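Local coordinates for protein acetone carboxylase alpha subunit (Xanthobacter autotrophicus Py2, PDB 5M45) that forms the alpha subunit of a multi-subunit carboxylase and belongs to the hydantoinase B/oxoprolinase family, at residues A[99-112]-A[358-372]. Sequence-based numbering, arbitrary orientation.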
ATOM      1  N   GLY A  99      -0.413  25.925 -12.384  1.00 14.70           N
ATOM      2  CA  GLY A  99      -1.015  24.608 -12.634  1.00 14.38           C
ATOM      3  C   GLY A  99      -2.197  24.543 -13.606  1.00 14.37           C
ATOM      4  O   GLY A  99      -2.888  23.532 -13.663  1.00 14.07           O
ATOM      5  N   ASP A 100      -2.447  25.616 -14.359  1.00 14.35           N
ATOM      6  CA  ASP A 100      -3.447  25.601 -15.415  1.00 14.49           C
ATOM      7  C   ASP A 100      -2.843  25.162 -16.765  1.00 14.55           C
ATOM      8  O   ASP A 100      -1.794  25.648 -17.156  1.00 14.18           O
ATOM      9  CB  ASP A 100      -4.077  26.980 -15.544  1.00 14.68           C
ATOM     10  CG  ASP A 100      -4.860  27.374 -14.287  1.00 14.97           C
ATOM     11  OD1 ASP A 100      -5.822  26.610 -13.968  1.00 15.08           O
ATOM     12  OD2 ASP A 100      -4.565  28.417 -13.673  1.00 15.10           O
ATOM     13  N   SER A 101      -3.516  24.254 -17.470  1.00 14.91           N
ATOM     14  CA  SER A 101      -2.995  23.710 -18.736  1.00 15.14           C
ATOM     15  C   SER A 101      -3.123  24.727 -19.853  1.00 15.32           C
ATOM     16  O   SER A 101      -4.131  25.458 -19.912  1.00 15.54           O
ATOM     17  CB  SER A 101      -3.713  22.410 -19.132  1.00 15.43           C
ATOM     18  OG  SER A 101      -5.087  22.648 -19.407  1.00 16.09           O
ATOM     19  N   LEU A 102      -2.090  24.802 -20.693  1.00 15.10           N
ATOM     20  CA  LEU A 102      -2.062  25.625 -21.907  1.00 15.43           C
ATOM     21  C   LEU A 102      -2.363  24.816 -23.182  1.00 14.85           C
ATOM     22  O   LEU A 102      -3.033  25.300 -24.069  1.00 15.13           O
ATOM     23  CB  LEU A 102      -0.641  26.148 -22.184  1.00 15.94           C
ATOM     24  CG  LEU A 102       0.331  27.050 -21.531  1.00 16.65           C
ATOM     25  CD1 LEU A 102       0.792  26.610 -20.171  1.00 16.79           C
ATOM     26  CD2 LEU A 102       1.534  27.139 -22.486  1.00 16.77           C
ATOM     27  N   LEU A 103      -1.729  23.648 -23.311  1.00 14.65           N
ATOM     28  CA  LEU A 103      -1.823  22.758 -24.490  1.00 14.38           C
ATOM     29  C   LEU A 103      -1.650  21.296 -24.038  1.00 13.95           C
ATOM     30  O   LEU A 103      -0.972  21.000 -23.013  1.00 13.93           O
ATOM     31  CB  LEU A 103      -0.702  23.081 -25.493  1.00 14.73           C
ATOM     32  CG  LEU A 103      -0.793  24.446 -26.183  1.00 15.20           C
ATOM     33  CD1 LEU A 103       0.439  24.828 -26.944  1.00 15.24           C
ATOM     34  CD2 LEU A 103      -1.961  24.502 -27.156  1.00 15.62           C
ATOM     35  N   THR A 104      -2.157  20.372 -24.852  1.00 13.29           N
ATOM     36  CA  THR A 104      -2.062  18.939 -24.542  1.00 12.94           C
ATOM     37  C   THR A 104      -1.990  18.084 -25.800  1.00 12.66           C
ATOM     38  O   THR A 104      -2.509  18.461 -26.835  1.00 12.59           O
ATOM     39  CB  THR A 104      -3.265  18.508 -23.635  1.00 12.88           C
ATOM     40  OG1 THR A 104      -3.134  17.165 -23.201  1.00 12.86           O
ATOM     41  CG2 THR A 104      -4.575  18.681 -24.346  1.00 12.96           C
ATOM     42  N   SER A 105      -1.368  16.909 -25.696  1.00 12.36           N
ATOM     43  CA  SER A 105      -1.593  15.832 -26.694  1.00 12.40           C
ATOM     44  C   SER A 105      -3.056  15.359 -26.604  1.00 12.51           C
ATOM     45  O   SER A 105      -3.743  15.706 -25.654  1.00 12.45           O
ATOM     46  CB  SER A 105      -0.657  14.625 -26.433  1.00 12.28           C
ATOM     47  OG  SER A 105      -1.033  13.899 -25.266  1.00 12.08           O
ATOM     48  N   THR A 106      -3.494  14.530 -27.552  1.00 12.56           N
ATOM     49  CA  THR A 106      -4.735  13.777 -27.422  1.00 12.53           C
ATOM     50  C   THR A 106      -4.460  12.530 -26.556  1.00 12.39           C
ATOM     51  O   THR A 106      -3.441  12.479 -25.875  1.00 12.33           O
ATOM     52  CB  THR A 106      -5.404  13.471 -28.802  1.00 12.71           C
ATOM     53  OG1 THR A 106      -4.565  12.606 -29.582  1.00 12.97           O
ATOM     54  CG2 THR A 106      -5.628  14.738 -29.598  1.00 12.76           C
ATOM     55  N   GLY A 107      -5.356  11.538 -26.572  1.00 12.39           N
ATOM     56  CA  GLY A 107      -5.238  10.344 -25.727  1.00 12.35           C
ATOM     57  C   GLY A 107      -6.136  10.472 -24.486  1.00 12.28           C
ATOM     58  O   GLY A 107      -7.270  10.927 -24.598  1.00 12.39           O
ATOM     59  N   ILE A 108      -5.624  10.086 -23.301  1.00 12.27           N
ATOM     60  CA  ILE A 108      -6.445  10.054 -22.077  1.00 12.29           C
ATOM     61  C   ILE A 108      -6.468  11.409 -21.380  1.00 12.29           C
ATOM     62  O   ILE A 108      -5.879  11.596 -20.260  1.00 12.54           O
ATOM     63  CB  ILE A 108      -6.102   8.871 -21.123  1.00 12.22           C
ATOM     64  CG1 ILE A 108      -4.587   8.731 -20.843  1.00 12.19           C
ATOM     65  CG2 ILE A 108      -6.652   7.564 -21.735  1.00 12.37           C
ATOM     66  CD1 ILE A 108      -4.264   7.782 -19.701  1.00 12.29           C
ATOM     67  N   ILE A 109      -7.181  12.347 -21.999  1.00 12.28           N
ATOM     68  CA  ILE A 109      -7.053  13.758 -21.648  1.00 12.19           C
ATOM     69  C   ILE A 109      -7.865  14.176 -20.434  1.00 12.09           C
ATOM     70  O   ILE A 109      -7.791  15.331 -20.050  1.00 12.35           O
ATOM     71  CB  ILE A 109      -7.312  14.723 -22.848  1.00 12.27           C
ATOM     72  CG1 ILE A 109      -8.764  14.669 -23.330  1.00 12.39           C
ATOM     73  CG2 ILE A 109      -6.315  14.459 -23.970  1.00 12.33           C
ATOM     74  CD1 ILE A 109      -9.066  15.693 -24.408  1.00 12.53           C
ATOM     75  N   ILE A 110      -8.581  13.256 -19.789  1.00 11.97           N
ATOM     76  CA  ILE A 110      -9.139  13.530 -18.442  1.00 11.81           C
ATOM     77  C   ILE A 110      -8.030  13.962 -17.487  1.00 11.65           C
ATOM     78  O   ILE A 110      -8.266  14.714 -16.538  1.00 11.53           O
ATOM     79  CB  ILE A 110      -9.962  12.319 -17.876  1.00 11.94           C
ATOM     80  CG1 ILE A 110     -10.897  12.770 -16.741  1.00 12.09           C
ATOM     81  CG2 ILE A 110      -9.042  11.183 -17.414  1.00 11.98           C
ATOM     82  CD1 ILE A 110     -11.960  11.749 -16.397  1.00 12.07           C
ATOM     83  N   HIS A 111      -6.799  13.522 -17.750  1.00 11.49           N
ATOM     84  CA  HIS A 111      -5.663  13.840 -16.883  1.00 11.30           C
ATOM     85  C   HIS A 111      -5.077  15.229 -17.068  1.00 11.11           C
ATOM     86  O   HIS A 111      -4.233  15.656 -16.266  1.00 10.97           O
ATOM     87  CB  HIS A 111      -4.607  12.726 -16.967  1.00 11.28           C
ATOM     88  CG  HIS A 111      -5.141  11.405 -16.522  1.00 11.30           C
ATOM     89  ND1 HIS A 111      -5.360  11.103 -15.196  1.00 11.32           N
ATOM     90  CD2 HIS A 111      -5.584  10.337 -17.224  1.00 11.41           C
ATOM     91  CE1 HIS A 111      -5.889   9.898 -15.106  1.00 11.37           C
ATOM     92  NE2 HIS A 111      -6.029   9.410 -16.325  1.00 11.50           N
ATOM     93  N   VAL A 112      -5.553  15.975 -18.060  1.00 10.88           N
ATOM     94  CA  VAL A 112      -5.282  17.418 -18.141  1.00 10.81           C
ATOM     95  C   VAL A 112      -5.732  18.040 -16.791  1.00 10.81           C
ATOM     96  O   VAL A 112      -4.943  18.725 -16.120  1.00 10.79           O
ATOM     97  CB  VAL A 112      -5.980  18.091 -19.352  1.00 10.85           C
ATOM     98  CG1 VAL A 112      -5.918  19.600 -19.261  1.00 10.93           C
ATOM     99  CG2 VAL A 112      -5.391  17.609 -20.674  1.00 10.80           C
ATOM    100  N   VAL A 358     -13.878  16.565 -20.898  1.00 12.80           N
ATOM    101  CA  VAL A 358     -13.576  15.617 -21.990  1.00 13.15           C
ATOM    102  C   VAL A 358     -14.741  15.527 -22.991  1.00 13.77           C
ATOM    103  O   VAL A 358     -14.532  15.628 -24.213  1.00 13.09           O
ATOM    104  CB  VAL A 358     -13.176  14.216 -21.436  1.00 12.81           C
ATOM    105  CG1 VAL A 358     -13.045  13.195 -22.565  1.00 12.84           C
ATOM    106  CG2 VAL A 358     -11.844  14.299 -20.670  1.00 12.79           C
ATOM    107  N   MET A 359     -15.963  15.361 -22.470  1.00 14.76           N
ATOM    108  CA  MET A 359     -17.141  15.353 -23.329  1.00 15.74           C
ATOM    109  C   MET A 359     -17.255  16.638 -24.151  1.00 15.67           C
ATOM    110  O   MET A 359     -17.510  16.564 -25.382  1.00 15.19           O
ATOM    111  CB  MET A 359     -18.430  15.119 -22.538  1.00 17.71           C
ATOM    112  CG  MET A 359     -19.654  15.197 -23.434  1.00 19.32           C
ATOM    113  SD  MET A 359     -21.149  15.709 -22.645  1.00 23.96           S
ATOM    114  CE  MET A 359     -20.764  17.348 -22.117  1.00 23.86           C
ATOM    115  N   MET A 360     -17.072  17.792 -23.514  1.00 15.47           N
ATOM    116  CA  MET A 360     -17.048  19.066 -24.240  1.00 16.11           C
ATOM    117  C   MET A 360     -16.056  19.102 -25.424  1.00 15.23           C
ATOM    118  O   MET A 360     -16.394  19.609 -26.490  1.00 14.64           O
ATOM    119  CB  MET A 360     -16.736  20.256 -23.317  1.00 17.64           C
ATOM    120  CG  MET A 360     -17.802  20.563 -22.257  1.00 19.37           C
ATOM    121  SD  MET A 360     -17.195  21.625 -20.904  1.00 22.90           S
ATOM    122  CE  MET A 360     -17.023  23.106 -21.706  1.00 22.12           C
ATOM    123  N   THR A 361     -14.848  18.565 -25.229  1.00 14.16           N
ATOM    124  CA  THR A 361     -13.838  18.498 -26.300  1.00 13.92           C
ATOM    125  C   THR A 361     -14.276  17.677 -27.528  1.00 13.65           C
ATOM    126  O   THR A 361     -13.702  17.871 -28.599  1.00 13.89           O
ATOM    127  CB  THR A 361     -12.451  17.948 -25.847  1.00 13.71           C
ATOM    128  OG1 THR A 361     -12.501  16.512 -25.666  1.00 13.50           O
ATOM    129  CG2 THR A 361     -11.909  18.684 -24.593  1.00 13.48           C
ATOM    130  N   GLN A 362     -15.236  16.770 -27.361  1.00 13.30           N
ATOM    131  CA  GLN A 362     -15.723  15.911 -28.436  1.00 13.45           C
ATOM    132  C   GLN A 362     -16.936  16.470 -29.210  1.00 13.55           C
ATOM    133  O   GLN A 362     -17.335  15.872 -30.232  1.00 13.38           O
ATOM    134  CB  GLN A 362     -16.056  14.499 -27.924  1.00 13.30           C
ATOM    135  CG  GLN A 362     -14.847  13.795 -27.333  1.00 13.17           C
ATOM    136  CD  GLN A 362     -15.151  12.479 -26.668  1.00 13.16           C
ATOM    137  OE1 GLN A 362     -16.157  11.805 -26.942  1.00 13.21           O
ATOM    138  NE2 GLN A 362     -14.254  12.084 -25.768  1.00 13.24           N
ATOM    139  N   THR A 363     -17.504  17.589 -28.748  1.00 13.93           N
ATOM    140  CA  THR A 363     -18.746  18.133 -29.331  1.00 14.41           C
ATOM    141  C   THR A 363     -18.783  19.689 -29.415  1.00 14.99           C
ATOM    142  O   THR A 363     -19.005  20.252 -30.524  1.00 15.82           O
ATOM    143  CB  THR A 363     -20.012  17.516 -28.627  1.00 14.39           C
ATOM    144  OG1 THR A 363     -21.214  17.969 -29.272  1.00 14.55           O
ATOM    145  CG2 THR A 363     -20.093  17.852 -27.105  1.00 14.39           C
ATOM    146  N   LEU A 364     -18.532  20.398 -28.312  1.00 15.18           N
ATOM    147  CA  LEU A 364     -18.616  21.876 -28.287  1.00 15.41           C
ATOM    148  C   LEU A 364     -17.348  22.566 -28.777  1.00 15.49           C
ATOM    149  O   LEU A 364     -17.420  23.464 -29.618  1.00 15.56           O
ATOM    150  CB  LEU A 364     -18.921  22.404 -26.869  1.00 15.64           C
ATOM    151  CG  LEU A 364     -20.387  22.385 -26.432  1.00 15.74           C
ATOM    152  CD1 LEU A 364     -20.491  22.688 -24.964  1.00 15.91           C
ATOM    153  CD2 LEU A 364     -21.214  23.381 -27.216  1.00 15.82           C
ATOM    154  N   ILE A 365     -16.197  22.131 -28.269  1.00 15.61           N
ATOM    155  CA  ILE A 365     -14.908  22.815 -28.520  1.00 15.73           C
ATOM    156  C   ILE A 365     -13.791  22.060 -29.290  1.00 15.96           C
ATOM    157  O   ILE A 365     -12.631  22.429 -29.157  1.00 16.11           O
ATOM    158  CB  ILE A 365     -14.325  23.373 -27.183  1.00 15.94           C
ATOM    159  CG1 ILE A 365     -13.954  22.244 -26.213  1.00 15.60           C
ATOM    160  CG2 ILE A 365     -15.285  24.377 -26.525  1.00 16.12           C
ATOM    161  CD1 ILE A 365     -13.244  22.750 -24.963  1.00 15.65           C
ATOM    162  N   PRO A 366     -14.111  21.046 -30.121  1.00 16.12           N
ATOM    163  CA  PRO A 366     -12.984  20.337 -30.790  1.00 16.63           C
ATOM    164  C   PRO A 366     -12.052  21.201 -31.664  1.00 17.78           C
ATOM    165  O   PRO A 366     -10.886  20.836 -31.849  1.00 17.51           O
ATOM    166  CB  PRO A 366     -13.673  19.253 -31.634  1.00 16.46           C
ATOM    167  CG  PRO A 366     -15.088  19.710 -31.796  1.00 16.17           C
ATOM    168  CD  PRO A 366     -15.421  20.541 -30.565  1.00 15.95           C
ATOM    169  N   SER A 367     -12.535  22.320 -32.183  1.00 18.84           N
ATOM    170  CA  SER A 367     -11.651  23.216 -32.968  1.00 20.54           C
ATOM    171  C   SER A 367     -11.259  24.526 -32.249  1.00 20.83           C
ATOM    172  O   SER A 367     -10.726  25.430 -32.883  1.00 20.57           O
ATOM    173  CB  SER A 367     -12.231  23.467 -34.394  1.00 21.96           C
ATOM    174  OG  SER A 367     -13.456  24.080 -34.280  1.00 24.01           O
ATOM    175  N   GLU A 368     -11.452  24.601 -30.928  1.00 20.49           N
ATOM    176  CA  GLU A 368     -10.950  25.711 -30.134  1.00 20.69           C
ATOM    177  C   GLU A 368      -9.686  25.272 -29.385  1.00 20.23           C
ATOM    178  O   GLU A 368      -9.172  24.149 -29.571  1.00 19.47           O
ATOM    179  CB  GLU A 368     -12.013  26.193 -29.140  1.00 22.02           C
ATOM    180  CG  GLU A 368     -13.434  26.347 -29.675  1.00 23.32           C
ATOM    181  CD  GLU A 368     -13.560  27.153 -30.929  1.00 25.17           C
ATOM    182  OE1 GLU A 368     -13.120  28.308 -30.937  1.00 25.78           O
ATOM    183  OE2 GLU A 368     -14.173  26.612 -31.904  1.00 29.06           O
ATOM    184  N   MET A 369      -9.170  26.149 -28.537  1.00 20.26           N
ATOM    185  CA  MET A 369      -8.041  25.783 -27.664  1.00 20.02           C
ATOM    186  C   MET A 369      -8.500  24.686 -26.702  1.00 18.59           C
ATOM    187  O   MET A 369      -9.528  24.837 -26.006  1.00 18.31           O
ATOM    188  CB  MET A 369      -7.531  26.984 -26.866  1.00 21.51           C
ATOM    189  CG  MET A 369      -6.927  28.131 -27.680  1.00 22.94           C
ATOM    190  SD  MET A 369      -5.386  27.619 -28.482  1.00 25.27           S
ATOM    191  CE  MET A 369      -4.239  27.818 -27.135  1.00 24.95           C
ATOM    192  N   ILE A 370      -7.740  23.587 -26.655  1.00 17.31           N
ATOM    193  CA  ILE A 370      -8.041  22.446 -25.777  1.00 16.53           C
ATOM    194  C   ILE A 370      -7.095  22.567 -24.548  1.00 16.22           C
ATOM    195  O   ILE A 370      -5.922  22.157 -24.591  1.00 15.90           O
ATOM    196  CB  ILE A 370      -7.826  21.121 -26.525  1.00 16.39           C
ATOM    197  CG1 ILE A 370      -8.633  21.083 -27.836  1.00 16.52           C
ATOM    198  CG2 ILE A 370      -8.113  19.920 -25.636  1.00 16.19           C
ATOM    199  CD1 ILE A 370     -10.112  21.150 -27.668  1.00 16.36           C
ATOM    200  N   ASN A 371      -7.635  23.169 -23.484  1.00 15.74           N
ATOM    201  CA  ASN A 371      -6.920  23.450 -22.257  1.00 15.46           C
ATOM    202  C   ASN A 371      -7.929  23.780 -21.132  1.00 15.71           C
ATOM    203  O   ASN A 371      -9.134  23.591 -21.332  1.00 15.55           O
ATOM    204  CB  ASN A 371      -5.851  24.539 -22.482  1.00 15.47           C
ATOM    205  CG  ASN A 371      -6.428  25.895 -22.895  1.00 15.55           C
ATOM    206  OD1 ASN A 371      -7.570  26.231 -22.582  1.00 15.77           O
ATOM    207  ND2 ASN A 371      -5.616  26.701 -23.582  1.00 15.50           N
ATOM    208  N   ASP A 372      -7.459  24.275 -19.981  1.00 16.08           N
ATOM    209  CA  ASP A 372      -8.332  24.526 -18.826  1.00 16.50           C
ATOM    210  C   ASP A 372      -9.297  25.713 -18.959  1.00 16.08           C
ATOM    211  O   ASP A 372     -10.178  25.874 -18.103  1.00 15.71           O
ATOM    212  CB  ASP A 372      -7.487  24.670 -17.530  1.00 17.33           C
ATOM    213  CG  ASP A 372      -6.931  23.346 -17.051  1.00 18.25           C
ATOM    214  OD1 ASP A 372      -7.499  22.261 -17.417  1.00 19.85           O
ATOM    215  OD2 ASP A 372      -5.895  23.311 -16.319  1.00 19.58           O
TER
HETATM  216  O   HOH W   1      -4.237  21.408 -26.816  1.00 12.72           O
HETATM  217  O   HOH W   2      -5.593  21.379 -14.708  1.00 16.90           O
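S101 and D372 meet where strand 101-104, outermost within this chain in a seven-stranded antiparallel sheet of the hydantoinase B/oxoprolinase family, is lined by the loop 369-372, a worked example of loop side chains and a water meeting a strand's polar backbone atoms. The backbone N of S101 donates almost straight to D372 OD2 (2.8 Å, 173°), approaching from above the carboxylate plane. A second water donates to both OD2 and V112 O, giving OD2 two donors, whereas G99 O is buried with no partner. One step along, N371 ND2 gives a hydrogen to L102 O at 3.0 Å; chi1 of 63° sets CG between the backbone N and carbonyl carbon, and L102 O lies almost in the amide plane, while ND2 sits above the carbonyl plane of L102. N371 OD1 caps a backbone N just beyond D372, where a helix begins. T104 N reaches I370 O through a water that accepts from it and donates onward. D100 OD1 stands 4.1 Å from D372 OD2, a like-charge approach probably eased by K120, which forms a salt bridge with D100; Y41 and Y376 also bond its carboxylate. Farther on, V358 CG2 packs against I110 CB, and I109 CD1 meets T361 OG1 tip to tip. T361 OG1 donates to V358 O, in the carbonyl plane on a lone pair, at 2.6 Å.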